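Long-range contacts in cyclic nucleotide-binding domain (CNMP-BD) protein (Geobacter metallireducens, PDB 3MDP), which probably binds a small ligand such as a cyclic nucleotide in a double-stranded beta-helix domain and may act in transcriptional control: residues A[27-32]-A[106-111]; A[38-43]-A[99-104]; A[49-54]-A[82-87]; A[58-63]-A[95-100]. All blocks are in the same frame, centred on the assembly; numbering follows the deposited sequence. Where two conformers were deposited one is given.

Interaction 1: residues A[27-32]-A[106-111]. With EDO (1,2-ethanediol), chain C.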
loop_
_atom_site.group_PDB
_atom_site.type_symbol
_atom_site.label_atom_id
_atom_site.label_comp_id
_atom_site.label_asym_id
_atom_site.label_seq_id
_atom_site.Cartn_x
_atom_site.Cartn_y
_atom_site.Cartn_z
ATOM N N LEU A 27 -13.119 -14.887 -13.236
ATOM C CA LEU A 27 -14.377 -14.634 -13.881
ATOM C C LEU A 27 -14.512 -13.165 -14.295
ATOM O O LEU A 27 -15.137 -12.869 -15.319
ATOM C CB LEU A 27 -15.513 -15.029 -12.925
ATOM C CG LEU A 27 -16.876 -15.333 -13.484
ATOM C CD1 LEU A 27 -16.817 -16.426 -14.580
ATOM C CD2 LEU A 27 -17.768 -15.758 -12.297
ATOM N N ILE A 28 -13.928 -12.256 -13.505
ATOM C CA ILE A 28 -13.992 -10.816 -13.790
ATOM C C ILE A 28 -12.679 -10.278 -14.411
ATOM O O ILE A 28 -12.370 -9.084 -14.352
ATOM C CB ILE A 28 -14.379 -10.006 -12.498
ATOM C CG1 ILE A 28 -13.334 -10.240 -11.370
ATOM C CG2 ILE A 28 -15.803 -10.342 -12.108
ATOM C CD1 ILE A 28 -13.206 -9.118 -10.405
ATOM N N SER A 29 -11.914 -11.165 -15.021
ATOM C CA SER A 29 -10.617 -10.788 -15.588
ATOM C C SER A 29 -10.578 -11.159 -17.045
ATOM O O SER A 29 -11.230 -12.110 -17.480
ATOM C CB SER A 29 -9.465 -11.490 -14.865
ATOM O OG SER A 29 -9.398 -11.150 -13.496
ATOM N N GLU A 30 -9.743 -10.461 -17.796
ATOM C CA GLU A 30 -9.582 -10.757 -19.194
ATOM C C GLU A 30 -8.152 -10.427 -19.589
ATOM O O GLU A 30 -7.581 -9.459 -19.092
ATOM C CB GLU A 30 -10.604 -9.909 -19.934
ATOM C CG GLU A 30 -10.363 -9.679 -21.357
ATOM C CD GLU A 30 -11.527 -8.915 -21.981
ATOM O OE1 GLU A 30 -12.084 -8.006 -21.314
ATOM O OE2 GLU A 30 -11.880 -9.235 -23.128
ATOM N N GLU A 31 -7.565 -11.259 -20.437
ATOM C CA GLU A 31 -6.233 -11.015 -20.934
ATOM C C GLU A 31 -6.382 -9.923 -21.987
ATOM O O GLU A 31 -7.329 -9.955 -22.781
ATOM C CB GLU A 31 -5.605 -12.299 -21.482
ATOM C CG GLU A 31 -4.105 -12.153 -21.727
ATOM C CD GLU A 31 -3.352 -13.480 -21.874
ATOM O OE1 GLU A 31 -3.747 -14.516 -21.260
ATOM O OE2 GLU A 31 -2.333 -13.449 -22.600
ATOM N N LYS A 32 -5.516 -8.910 -21.922
ATOM C CA LYS A 32 -5.544 -7.800 -22.877
ATOM C C LYS A 32 -4.122 -7.509 -23.361
ATOM O O LYS A 32 -3.159 -7.782 -22.643
ATOM C CB LYS A 32 -6.123 -6.540 -22.230
ATOM C CG LYS A 32 -7.634 -6.570 -22.018
ATOM C CD LYS A 32 -8.190 -5.167 -21.909
ATOM C CE LYS A 32 -9.723 -5.166 -21.966
ATOM N NZ LYS A 32 -10.333 -5.775 -20.781
ATOM N N ARG A 106 1.243 -7.381 -22.590
ATOM C CA ARG A 106 0.067 -8.195 -22.227
ATOM C C ARG A 106 -0.169 -8.098 -20.719
ATOM O O ARG A 106 0.774 -8.154 -19.905
ATOM C CB ARG A 106 0.243 -9.670 -22.578
ATOM C CG ARG A 106 0.343 -9.970 -24.053
ATOM C CD ARG A 106 0.353 -11.491 -24.347
ATOM N NE ARG A 106 1.564 -12.122 -23.812
ATOM C CZ ARG A 106 1.619 -12.971 -22.780
ATOM N NH1 ARG A 106 0.530 -13.376 -22.138
ATOM N NH2 ARG A 106 2.794 -13.450 -22.402
ATOM N N VAL A 107 -1.436 -7.983 -20.365
ATOM C CA VAL A 107 -1.864 -7.880 -18.978
ATOM C C VAL A 107 -3.060 -8.796 -18.723
ATOM O O VAL A 107 -3.743 -9.221 -19.657
ATOM C CB VAL A 107 -2.297 -6.448 -18.599
ATOM C CG1 VAL A 107 -1.184 -5.433 -18.842
ATOM C CG2 VAL A 107 -3.617 -6.000 -19.382
ATOM N N VAL A 108 -3.242 -9.138 -17.448
ATOM C CA VAL A 108 -4.509 -9.523 -16.918
ATOM C C VAL A 108 -5.211 -8.243 -16.460
ATOM O O VAL A 108 -4.700 -7.513 -15.587
ATOM C CB VAL A 108 -4.402 -10.465 -15.712
ATOM C CG1 VAL A 108 -5.826 -10.876 -15.325
ATOM C CG2 VAL A 108 -3.566 -11.719 -16.093
ATOM N N ASP A 109 -6.359 -7.976 -17.074
ATOM C CA ASP A 109 -7.194 -6.807 -16.769
ATOM C C ASP A 109 -8.376 -7.253 -15.895
ATOM O O ASP A 109 -9.231 -8.032 -16.316
ATOM C CB ASP A 109 -7.664 -6.194 -18.099
ATOM C CG ASP A 109 -8.530 -4.940 -17.941
ATOM O OD1 ASP A 109 -8.711 -4.450 -16.826
ATOM O OD2 ASP A 109 -9.062 -4.468 -18.978
ATOM N N ILE A 110 -8.386 -6.767 -14.669
ATOM C CA ILE A 110 -9.359 -7.144 -13.660
ATOM C C ILE A 110 -10.341 -5.990 -13.449
ATOM O O ILE A 110 -9.936 -4.829 -13.351
ATOM C CB ILE A 110 -8.669 -7.522 -12.336
ATOM C CG1 ILE A 110 -7.508 -8.477 -12.621
ATOM C CG2 ILE A 110 -9.705 -8.126 -11.358
ATOM C CD1 ILE A 110 -6.585 -8.727 -11.457
ATOM N N ASN A 111 -11.619 -6.325 -13.392
ATOM C CA ASN A 111 -12.697 -5.352 -13.216
ATOM C C ASN A 111 -12.649 -4.782 -11.805
ATOM O O ASN A 111 -12.958 -5.478 -10.832
ATOM C CB ASN A 111 -14.055 -6.013 -13.510
ATOM C CG ASN A 111 -15.219 -5.010 -13.503
ATOM O OD1 ASN A 111 -15.306 -4.170 -12.628
ATOM N ND2 ASN A 111 -16.106 -5.113 -14.480
HETATM C C1 EDO C . -11.970 -5.353 -17.087
HETATM O O1 EDO C . -13.339 -4.968 -16.862
HETATM C C2 EDO C . -11.902 -6.668 -17.843
HETATM O O2 EDO C . -12.022 -7.714 -16.893
#
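Asp109 holds CG anti to its backbone N (chi1 -179°), while Lys32 runs extended before bending at its last torsion (chi4 69°), which sets NZ above the Asp109 carboxylate plane, 2.6 Å from OD2. This lysine was modelled in two conformers; the contacts told here are those of one, and whether the other keeps them is left open. In that conformer NZ also meets Glu30 OE1 at 2.9 Å, again from above the carboxylate plane, and a single ammonium serves two acids whose mutual repulsion it would probably offset. The other carboxylate oxygen of Asp109, OD1, accepts a hydrogen bond from Asn49 on the next strand. An alanine in place of Asp109 would probably leave the Lys32 ammonium with Glu30 as its remaining acidic mate here and deprive the Asn49 amide of its acceptor.

A second salt bridge lies on the opposite face: Arg106 NH1 donates to Glu31 OE2 at 2.9 Å, nearly in the guanidinium plane, while NE turns to Glu55. Farther along that face, Ser29 OG packs on Ile110 CG1 at 3.4 Å and bonds to Ile25 O. Ile28 CD1 meets Ile110 CG2 at 3.8 Å beside helix 112-121. Backbone bonds in antiparallel register, such as Asp109 N to Glu30 O, join strand 29-34, one of the two outermost strands of its sheet in this chain, to strand 105-111 in this double-stranded beta-helix.

Interaction 2: residues A[38-43]-A[99-104]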
loop_
_atom_site.group_PDB
_atom_site.type_symbol
_atom_site.label_atom_id
_atom_site.label_comp_id
_atom_site.label_asym_id
_atom_site.label_seq_id
_atom_site.Cartn_x
_atom_site.Cartn_y
_atom_site.Cartn_z
ATOM N N SER A 38 1.133 3.059 -26.351
ATOM C CA SER A 38 -0.271 3.304 -26.048
ATOM C C SER A 38 -0.428 3.767 -24.593
ATOM O O SER A 38 0.345 3.377 -23.703
ATOM C CB SER A 38 -1.144 2.070 -26.324
ATOM O OG SER A 38 -0.740 0.959 -25.564
ATOM N N VAL A 39 -1.390 4.662 -24.366
ATOM C CA VAL A 39 -1.732 5.070 -23.010
ATOM C C VAL A 39 -2.809 4.129 -22.480
ATOM O O VAL A 39 -3.971 4.180 -22.915
ATOM C CB VAL A 39 -2.216 6.525 -22.917
ATOM C CG1 VAL A 39 -2.574 6.840 -21.443
ATOM C CG2 VAL A 39 -1.154 7.477 -23.458
ATOM N N ILE A 40 -2.414 3.277 -21.542
ATOM C CA ILE A 40 -3.265 2.209 -21.009
ATOM C C ILE A 40 -4.381 2.791 -20.132
ATOM O O ILE A 40 -5.541 2.384 -20.234
ATOM C CB ILE A 40 -2.429 1.195 -20.211
ATOM C CG1 ILE A 40 -1.389 0.541 -21.147
ATOM C CG2 ILE A 40 -3.319 0.092 -19.562
ATOM C CD1 ILE A 40 -0.392 -0.355 -20.442
ATOM N N PHE A 41 -4.016 3.731 -19.265
ATOM C CA PHE A 41 -5.001 4.520 -18.534
ATOM C C PHE A 41 -4.408 5.870 -18.160
ATOM O O PHE A 41 -3.195 6.036 -18.163
ATOM C CB PHE A 41 -5.577 3.773 -17.300
ATOM C CG PHE A 41 -4.549 3.331 -16.271
ATOM C CD1 PHE A 41 -3.917 4.257 -15.434
ATOM C CD2 PHE A 41 -4.264 1.986 -16.093
ATOM C CE1 PHE A 41 -2.994 3.869 -14.480
ATOM C CE2 PHE A 41 -3.365 1.584 -15.132
ATOM C CZ PHE A 41 -2.731 2.534 -14.302
ATOM N N LYS A 42 -5.286 6.814 -17.843
ATOM C CA LYS A 42 -4.928 8.197 -17.605
ATOM C C LYS A 42 -5.126 8.639 -16.150
ATOM O O LYS A 42 -6.124 8.305 -15.493
ATOM C CB LYS A 42 -5.783 9.103 -18.497
ATOM C CG LYS A 42 -5.651 8.819 -19.972
ATOM C CD LYS A 42 -6.542 9.739 -20.789
ATOM C CE LYS A 42 -6.691 9.223 -22.218
ATOM N NZ LYS A 42 -7.789 9.917 -22.966
ATOM N N GLU A 43 -4.172 9.433 -15.677
ATOM C CA GLU A 43 -4.290 10.132 -14.398
ATOM C C GLU A 43 -5.641 10.826 -14.287
ATOM O O GLU A 43 -6.123 11.426 -15.243
ATOM C CB GLU A 43 -3.180 11.160 -14.260
ATOM C CG GLU A 43 -3.089 11.810 -12.874
ATOM C CD GLU A 43 -1.921 12.780 -12.750
ATOM O OE1 GLU A 43 -1.058 12.801 -13.662
ATOM O OE2 GLU A 43 -1.887 13.552 -11.755
ATOM N N ALA A 99 -0.481 5.487 -17.189
ATOM C CA ALA A 99 0.321 4.319 -17.548
ATOM C C ALA A 99 0.463 4.179 -19.065
ATOM O O ALA A 99 -0.526 4.256 -19.815
ATOM C CB ALA A 99 -0.271 3.052 -16.965
ATOM N N ARG A 100 1.695 3.959 -19.517
ATOM C CA ARG A 100 1.931 3.707 -20.923
ATOM C C ARG A 100 2.844 2.512 -21.139
ATOM O O ARG A 100 3.765 2.237 -20.329
ATOM C CB ARG A 100 2.478 4.951 -21.621
ATOM C CG ARG A 100 3.846 5.424 -21.157
ATOM C CD ARG A 100 4.269 6.662 -21.903
ATOM N NE ARG A 100 5.371 7.293 -21.191
ATOM C CZ ARG A 100 5.574 8.603 -21.093
ATOM N NH1 ARG A 100 4.775 9.481 -21.699
ATOM N NH2 ARG A 100 6.601 9.040 -20.373
ATOM N N ALA A 101 2.583 1.818 -22.243
ATOM C CA ALA A 101 3.373 0.679 -22.665
ATOM C C ALA A 101 4.714 1.166 -23.227
ATOM O O ALA A 101 4.756 2.060 -24.078
ATOM C CB ALA A 101 2.610 -0.140 -23.704
ATOM N N THR A 102 5.814 0.583 -22.756
ATOM C CA THR A 102 7.141 0.921 -23.304
ATOM C C THR A 102 7.666 -0.175 -24.224
ATOM O O THR A 102 8.697 -0.002 -24.862
ATOM C CB THR A 102 8.148 1.162 -22.181
ATOM O OG1 THR A 102 8.248 -0.025 -21.401
ATOM C CG2 THR A 102 7.667 2.287 -21.292
ATOM N N LYS A 103 6.957 -1.299 -24.264
ATOM C CA LYS A 103 7.216 -2.400 -25.184
ATOM C C LYS A 103 5.859 -3.027 -25.442
ATOM O O LYS A 103 4.870 -2.620 -24.840
ATOM C CB LYS A 103 8.143 -3.495 -24.600
ATOM C CG LYS A 103 8.952 -3.166 -23.409
ATOM C CD LYS A 103 9.989 -4.278 -23.167
ATOM C CE LYS A 103 10.737 -4.072 -21.859
ATOM N NZ LYS A 103 12.044 -4.813 -21.815
ATOM N N PRO A 104 5.804 -4.036 -26.311
ATOM C CA PRO A 104 4.496 -4.673 -26.485
ATOM C C PRO A 104 4.057 -5.305 -25.165
ATOM O O PRO A 104 4.842 -5.990 -24.525
ATOM C CB PRO A 104 4.735 -5.689 -27.614
ATOM C CG PRO A 104 5.950 -5.104 -28.407
ATOM C CD PRO A 104 6.791 -4.439 -27.340
#
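Phe41 turns one ring face onto Ala99, whose CB sits 3.6 Å above the ring plane, shifted from the centre toward the rim. The closest ring atom is CZ, 3.7 Å from that methyl. A first torsion of 58° brings Phe41 CG between its backbone N and carbonyl carbon, from where the ring folds back across the neighbouring strand. This CH-pi contact is the dense end of the pairing. The Phe41 ring also stacks with Tyr95 within about 4 Å (nearest atoms) of a bound succinate, probably a crystallisation component. An alanine in place of Phe41 would probably open a gap over the Ala99 methyl and leave the Tyr95 ring without its stacking partner beside the ligand pocket.

The backbone here forms a classic beta bulge, an extra residue fitted into an antiparallel strand pair: Ile40 and Phe41 both face Ala99. Ile40 N donates to Ala99 O at 2.7 Å, and Ala99 N donates to Phe41 O at 2.9 Å. The backbone of Ile40 takes a helix-like turn (psi -45°) within the strand, and its side chain extends toward Ala101 of the neighbouring strand.

Packing of side chains thins toward the partly exposed Ser38, where Ala101 N still donates to Ser38 O. Ile40 CD1 comes no nearer than 4.4 Å to Ala101 CB, and Ser38 OG, bonded to Pro35 O, lies 4.0 Å from the same methyl. Val39 is exposed to solvent. Across from it Arg100 CB touches Ser38 O at 3.4 Å before the rest of that side chain leads away toward Phe61.

Interaction 3: residues A[49-54]-A[82-87]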
loop_
_atom_site.group_PDB
_atom_site.type_symbol
_atom_site.label_atom_id
_atom_site.label_comp_id
_atom_site.label_asym_id
_atom_site.label_seq_id
_atom_site.Cartn_x
_atom_site.Cartn_y
_atom_site.Cartn_z
ATOM N N ASN A 49 -9.984 -0.487 -13.504
ATOM C CA ASN A 49 -9.183 -1.628 -13.977
ATOM C C ASN A 49 -7.901 -1.802 -13.164
ATOM O O ASN A 49 -7.096 -0.864 -13.056
ATOM C CB ASN A 49 -8.810 -1.441 -15.443
ATOM C CG ASN A 49 -10.030 -1.315 -16.343
ATOM O OD1 ASN A 49 -10.602 -0.236 -16.480
ATOM N ND2 ASN A 49 -10.452 -2.431 -16.937
ATOM N N LEU A 50 -7.744 -2.985 -12.560
ATOM C CA LEU A 50 -6.523 -3.370 -11.884
ATOM C C LEU A 50 -5.809 -4.310 -12.871
ATOM O O LEU A 50 -6.443 -5.181 -13.470
ATOM C CB LEU A 50 -6.844 -4.062 -10.566
ATOM C CG LEU A 50 -5.628 -4.549 -9.778
ATOM C CD1 LEU A 50 -4.846 -3.353 -9.255
ATOM C CD2 LEU A 50 -6.042 -5.488 -8.667
HETATM N N MSE A 51 -4.525 -4.087 -13.091
HETATM C CA MSE A 51 -3.796 -4.890 -14.072
HETATM C C MSE A 51 -2.605 -5.612 -13.472
HETATM O O MSE A 51 -1.974 -5.121 -12.536
HETATM C CB MSE A 51 -3.372 -4.032 -15.260
HETATM C CG MSE A 51 -4.549 -3.719 -16.130
HETATM SE SE MSE A 51 -4.113 -2.340 -17.380
HETATM C CE MSE A 51 -5.855 -2.144 -18.276
ATOM N N LEU A 52 -2.362 -6.813 -13.974
ATOM C CA LEU A 52 -1.151 -7.604 -13.681
ATOM C C LEU A 52 -0.378 -7.646 -15.004
ATOM O O LEU A 52 -0.932 -8.014 -16.035
ATOM C CB LEU A 52 -1.490 -9.039 -13.243
ATOM C CG LEU A 52 -0.302 -10.022 -13.227
ATOM C CD1 LEU A 52 0.593 -9.737 -12.031
ATOM C CD2 LEU A 52 -0.827 -11.471 -13.225
ATOM N N LEU A 53 0.861 -7.186 -14.984
ATOM C CA LEU A 53 1.693 -7.191 -16.181
ATOM C C LEU A 53 2.246 -8.583 -16.429
ATOM O O LEU A 53 2.951 -9.141 -15.603
ATOM C CB LEU A 53 2.809 -6.166 -16.044
ATOM C CG LEU A 53 3.671 -5.916 -17.275
ATOM C CD1 LEU A 53 2.839 -5.499 -18.508
ATOM C CD2 LEU A 53 4.752 -4.898 -16.924
ATOM N N LEU A 54 1.899 -9.148 -17.572
ATOM C CA LEU A 54 2.376 -10.482 -17.951
ATOM C C LEU A 54 3.621 -10.442 -18.814
ATOM O O LEU A 54 4.492 -11.307 -18.689
ATOM C CB LEU A 54 1.296 -11.244 -18.689
ATOM C CG LEU A 54 -0.014 -11.497 -17.942
ATOM C CD1 LEU A 54 -1.032 -12.092 -18.884
ATOM C CD2 LEU A 54 0.229 -12.428 -16.717
ATOM N N ALA A 82 4.295 -7.865 -11.766
ATOM C CA ALA A 82 3.861 -6.794 -10.873
ATOM C C ALA A 82 2.509 -6.191 -11.304
ATOM O O ALA A 82 2.160 -6.173 -12.494
ATOM C CB ALA A 82 4.935 -5.705 -10.809
ATOM N N ILE A 83 1.761 -5.698 -10.320
ATOM C CA ILE A 83 0.487 -5.052 -10.556
ATOM C C ILE A 83 0.590 -3.540 -10.687
ATOM O O ILE A 83 1.502 -2.879 -10.120
ATOM C CB ILE A 83 -0.596 -5.446 -9.472
ATOM C CG1 ILE A 83 -0.252 -4.911 -8.084
ATOM C CG2 ILE A 83 -0.772 -6.991 -9.412
ATOM C CD1 ILE A 83 -1.468 -4.873 -7.146
ATOM N N PHE A 84 -0.372 -2.980 -11.403
ATOM C CA PHE A 84 -0.508 -1.527 -11.540
ATOM C C PHE A 84 -1.979 -1.189 -11.738
ATOM O O PHE A 84 -2.794 -2.077 -11.895
ATOM C CB PHE A 84 0.439 -0.957 -12.641
ATOM C CG PHE A 84 0.123 -1.426 -14.050
ATOM C CD1 PHE A 84 0.497 -2.680 -14.481
ATOM C CD2 PHE A 84 -0.532 -0.590 -14.943
ATOM C CE1 PHE A 84 0.185 -3.122 -15.787
ATOM C CE2 PHE A 84 -0.797 -0.995 -16.237
ATOM C CZ PHE A 84 -0.431 -2.264 -16.666
ATOM N N GLY A 85 -2.330 0.087 -11.642
ATOM C CA GLY A 85 -3.735 0.467 -11.459
ATOM C C GLY A 85 -4.245 0.214 -10.049
ATOM O O GLY A 85 -5.434 -0.037 -9.848
ATOM N N VAL A 86 -3.357 0.317 -9.062
ATOM C CA VAL A 86 -3.670 -0.049 -7.674
ATOM C C VAL A 86 -4.769 0.815 -7.040
ATOM O O VAL A 86 -5.468 0.369 -6.123
ATOM C CB VAL A 86 -2.409 -0.035 -6.751
ATOM C CG1 VAL A 86 -1.429 -1.119 -7.176
ATOM C CG2 VAL A 86 -1.722 1.365 -6.731
ATOM N N SER A 87 -4.950 2.038 -7.526
ATOM C CA SER A 87 -6.057 2.882 -7.015
ATOM C C SER A 87 -7.465 2.315 -7.299
ATOM O O SER A 87 -8.444 2.806 -6.745
ATOM C CB SER A 87 -5.939 4.318 -7.531
ATOM O OG SER A 87 -4.851 4.971 -6.909
#
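Met51, modelled as selenomethionine, lays its CB over one face of the Phe84 ring, 3.6 Å above the plane and off-centre toward the rim. Its chain then slants across the ring, and the selenium reaches Phe84 CZ at 3.8 Å, an oblique Met-aromatic contact in the conformer described, one of two modelled. Leu53 CB meets the same ring at its edge, 4.0 Å from CE1. Phe84 CG is tucked between its backbone N and carbonyl carbon (chi1 65°), which starts the ring back over strand 49-55.

Backbone bonds pair Met51 with Phe84 in both directions as an antiparallel hydrogen-bonded pair. Beyond it the chain leaves the strand at Gly85 for the 3-10 turn that holds the pocket of this cyclic nucleotide-binding fold, probably its phosphate-binding cassette. The amide of Val86 and OG of Ser87 bind a succinate, and Gly85 N does so weakly. Gly85 has a positive phi (75°), and a CB there would fall only 2.6 Å from Asn49 O.

On the other face, Leu52 and Ile83 cross at about a right angle, CD1 to CG2 at 4.0 Å. Leu50 CD1 lies against the start of the turn, 3.4 Å from Gly85 O, while Phe13 packs on Leu50 and Phe14 on Leu52.

Interaction 4: residues A[58-63]-A[95-100]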
loop_
_atom_site.group_PDB
_atom_site.type_symbol
_atom_site.label_atom_id
_atom_site.label_comp_id
_atom_site.label_asym_id
_atom_site.label_seq_id
_atom_site.Cartn_x
_atom_site.Cartn_y
_atom_site.Cartn_z
ATOM N N VAL A 58 5.823 -1.226 -18.593
ATOM C CA VAL A 58 4.915 -0.114 -18.377
ATOM C C VAL A 58 5.608 0.993 -17.605
ATOM O O VAL A 58 6.378 0.741 -16.664
ATOM C CB VAL A 58 3.633 -0.562 -17.656
ATOM C CG1 VAL A 58 2.898 0.639 -17.011
ATOM C CG2 VAL A 58 2.713 -1.311 -18.627
ATOM N N GLU A 59 5.360 2.224 -18.033
ATOM C CA GLU A 59 5.799 3.394 -17.286
ATOM C C GLU A 59 4.604 4.094 -16.647
ATOM O O GLU A 59 3.576 4.332 -17.300
ATOM C CB GLU A 59 6.559 4.355 -18.195
ATOM C CG GLU A 59 8.026 3.979 -18.349
ATOM C CD GLU A 59 8.845 5.034 -19.060
ATOM O OE1 GLU A 59 8.294 6.122 -19.353
ATOM O OE2 GLU A 59 10.036 4.772 -19.320
ATOM N N LEU A 60 4.723 4.406 -15.359
ATOM C CA LEU A 60 3.721 5.211 -14.708
ATOM C C LEU A 60 4.297 6.602 -14.721
ATOM O O LEU A 60 5.459 6.803 -14.344
ATOM C CB LEU A 60 3.498 4.708 -13.287
ATOM C CG LEU A 60 3.062 3.250 -13.199
ATOM C CD1 LEU A 60 2.783 2.906 -11.755
ATOM C CD2 LEU A 60 1.809 2.975 -14.134
ATOM N N PHE A 61 3.493 7.567 -15.152
ATOM C CA PHE A 61 3.981 8.921 -15.358
ATOM C C PHE A 61 2.906 9.984 -15.161
ATOM O O PHE A 61 1.717 9.683 -15.087
ATOM C CB PHE A 61 4.542 9.025 -16.779
ATOM C CG PHE A 61 3.489 8.927 -17.852
ATOM C CD1 PHE A 61 2.975 7.688 -18.234
ATOM C CD2 PHE A 61 2.995 10.065 -18.467
ATOM C CE1 PHE A 61 1.986 7.599 -19.215
ATOM C CE2 PHE A 61 2.014 9.978 -19.454
ATOM C CZ PHE A 61 1.514 8.756 -19.826
ATOM N N TYR A 62 3.359 11.230 -15.078
ATOM C CA TYR A 62 2.495 12.423 -15.187
ATOM C C TYR A 62 2.607 13.074 -16.574
ATOM O O TYR A 62 3.719 13.237 -17.103
ATOM C CB TYR A 62 2.884 13.470 -14.160
ATOM C CG TYR A 62 2.994 12.957 -12.744
ATOM C CD1 TYR A 62 2.038 12.100 -12.212
ATOM C CD2 TYR A 62 4.037 13.370 -11.921
ATOM C CE1 TYR A 62 2.134 11.647 -10.915
ATOM C CE2 TYR A 62 4.140 12.929 -10.610
ATOM C CZ TYR A 62 3.187 12.072 -10.116
ATOM O OH TYR A 62 3.290 11.646 -8.821
ATOM N N SER A 63 1.463 13.467 -17.143
ATOM C CA SER A 63 1.439 14.175 -18.423
ATOM C C SER A 63 1.151 15.661 -18.229
ATOM O O SER A 63 1.863 16.517 -18.763
ATOM C CB SER A 63 0.393 13.565 -19.343
ATOM O OG SER A 63 0.617 14.002 -20.673
ATOM N N TYR A 95 -7.076 7.136 -10.695
ATOM C CA TYR A 95 -5.656 6.901 -10.965
ATOM C C TYR A 95 -4.810 8.129 -10.593
ATOM O O TYR A 95 -5.146 9.274 -10.929
ATOM C CB TYR A 95 -5.450 6.515 -12.430
ATOM C CG TYR A 95 -6.091 5.196 -12.855
ATOM C CD1 TYR A 95 -5.735 4.000 -12.251
ATOM C CD2 TYR A 95 -7.016 5.143 -13.911
ATOM C CE1 TYR A 95 -6.282 2.811 -12.647
ATOM C CE2 TYR A 95 -7.576 3.945 -14.317
ATOM C CZ TYR A 95 -7.199 2.779 -13.703
ATOM O OH TYR A 95 -7.769 1.581 -14.104
ATOM N N THR A 96 -3.706 7.881 -9.896
ATOM C CA THR A 96 -2.833 8.951 -9.412
ATOM C C THR A 96 -1.703 9.203 -10.405
ATOM O O THR A 96 -0.915 10.148 -10.263
ATOM C CB THR A 96 -2.258 8.608 -8.014
ATOM O OG1 THR A 96 -1.593 7.332 -8.065
ATOM C CG2 THR A 96 -3.393 8.576 -6.956
ATOM N N SER A 97 -1.635 8.360 -11.428
ATOM C CA SER A 97 -0.685 8.551 -12.508
ATOM C C SER A 97 -1.266 7.941 -13.760
ATOM O O SER A 97 -2.226 7.186 -13.683
ATOM C CB SER A 97 0.657 7.902 -12.129
ATOM O OG SER A 97 0.542 6.495 -12.058
ATOM N N SER A 98 -0.703 8.285 -14.915
ATOM C CA SER A 98 -1.025 7.613 -16.145
ATOM C C SER A 98 -0.090 6.421 -16.311
ATOM O O SER A 98 0.941 6.345 -15.638
ATOM C CB SER A 98 -0.909 8.565 -17.334
ATOM O OG SER A 98 -1.776 9.682 -17.170
ATOM N N ALA A 99 -0.481 5.487 -17.189
ATOM C CA ALA A 99 0.321 4.319 -17.548
ATOM C C ALA A 99 0.463 4.179 -19.065
ATOM O O ALA A 99 -0.526 4.256 -19.815
ATOM C CB ALA A 99 -0.271 3.052 -16.965
ATOM N N ARG A 100 1.695 3.959 -19.517
ATOM C CA ARG A 100 1.931 3.707 -20.923
ATOM C C ARG A 100 2.844 2.512 -21.139
ATOM O O ARG A 100 3.765 2.237 -20.329
ATOM C CB ARG A 100 2.478 4.951 -21.621
ATOM C CG ARG A 100 3.846 5.424 -21.157
ATOM C CD ARG A 100 4.269 6.662 -21.903
ATOM N NE ARG A 100 5.371 7.293 -21.191
ATOM C CZ ARG A 100 5.574 8.603 -21.093
ATOM N NH1 ARG A 100 4.775 9.481 -21.699
ATOM N NH2 ARG A 100 6.601 9.040 -20.373
HETATM O O HOH W 1 -0.720 11.979 -16.000
#
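Phe61 is sandwiched by two residues of the facing strand, a cross-strand cation-pi stack in the second sheet of the double-stranded beta-helix. The guanidinium of Arg100 lies flat over one ring face, the planes 10° apart and the centres 3.8 Å from each other. Ser98 CB covers the opposite face, 3.5 Å from Phe61 CZ. The arginine chain stays extended as far as NE, and on its way CG touches Phe61 CE1 at 3.5 Å.

Glu59 reaches the edge of the guanidinium, near its plane. At 3.5 Å from OE1 to NH2 this salt bridge is long and weak; Glu59 was also modelled in two conformers. On the inner face of the sheet, Leu60 CD2 presses on the Ala99 methyl at 3.5 Å, with Val58 CG1 beside it.

The frame behind these groups is the strand pairing: Glu59 with Arg100 and Phe61 with Ser98 each exchange two backbone bonds. Ser98 OG accepts from the backbone N of Glu43, a bond that holds the hydroxyl turned to Glu43, while CB, placed by the backbone, covers the ring. One step farther, Thr96 OG1 binds a succinate, and Thr96 O meets the Tyr62 ring at its edge, in plane. His142 of the second subunit packs on both residues. A water lies 2.8 Å from Ser98 OG and accepts a hydrogen bond from Ser63 N at 2.9 Å.

The four contacts divide between the two antiparallel sheets of the double-stranded beta-helix. Interactions 1 and 3, centres 9 Å apart, lie in one sheet, where strands 105-111 and 49-55 are neighbours; interactions 2 and 4, only 7 Å apart, share strand 98-101 in the other. The sheets meet where Phe41 packs on Phe84 and Val58 on the same ring. Along the chain, interactions 2, 3 and 4 are nested inside the loop closed by interaction 1, while 3 and 4 cross. The two sheets thereby bring the turn after strand 83-84 (Gly85, Val86, Ser87) beside the loop before strand 98-101 (Thr96), lining one succinate-binding pocket near the second subunit.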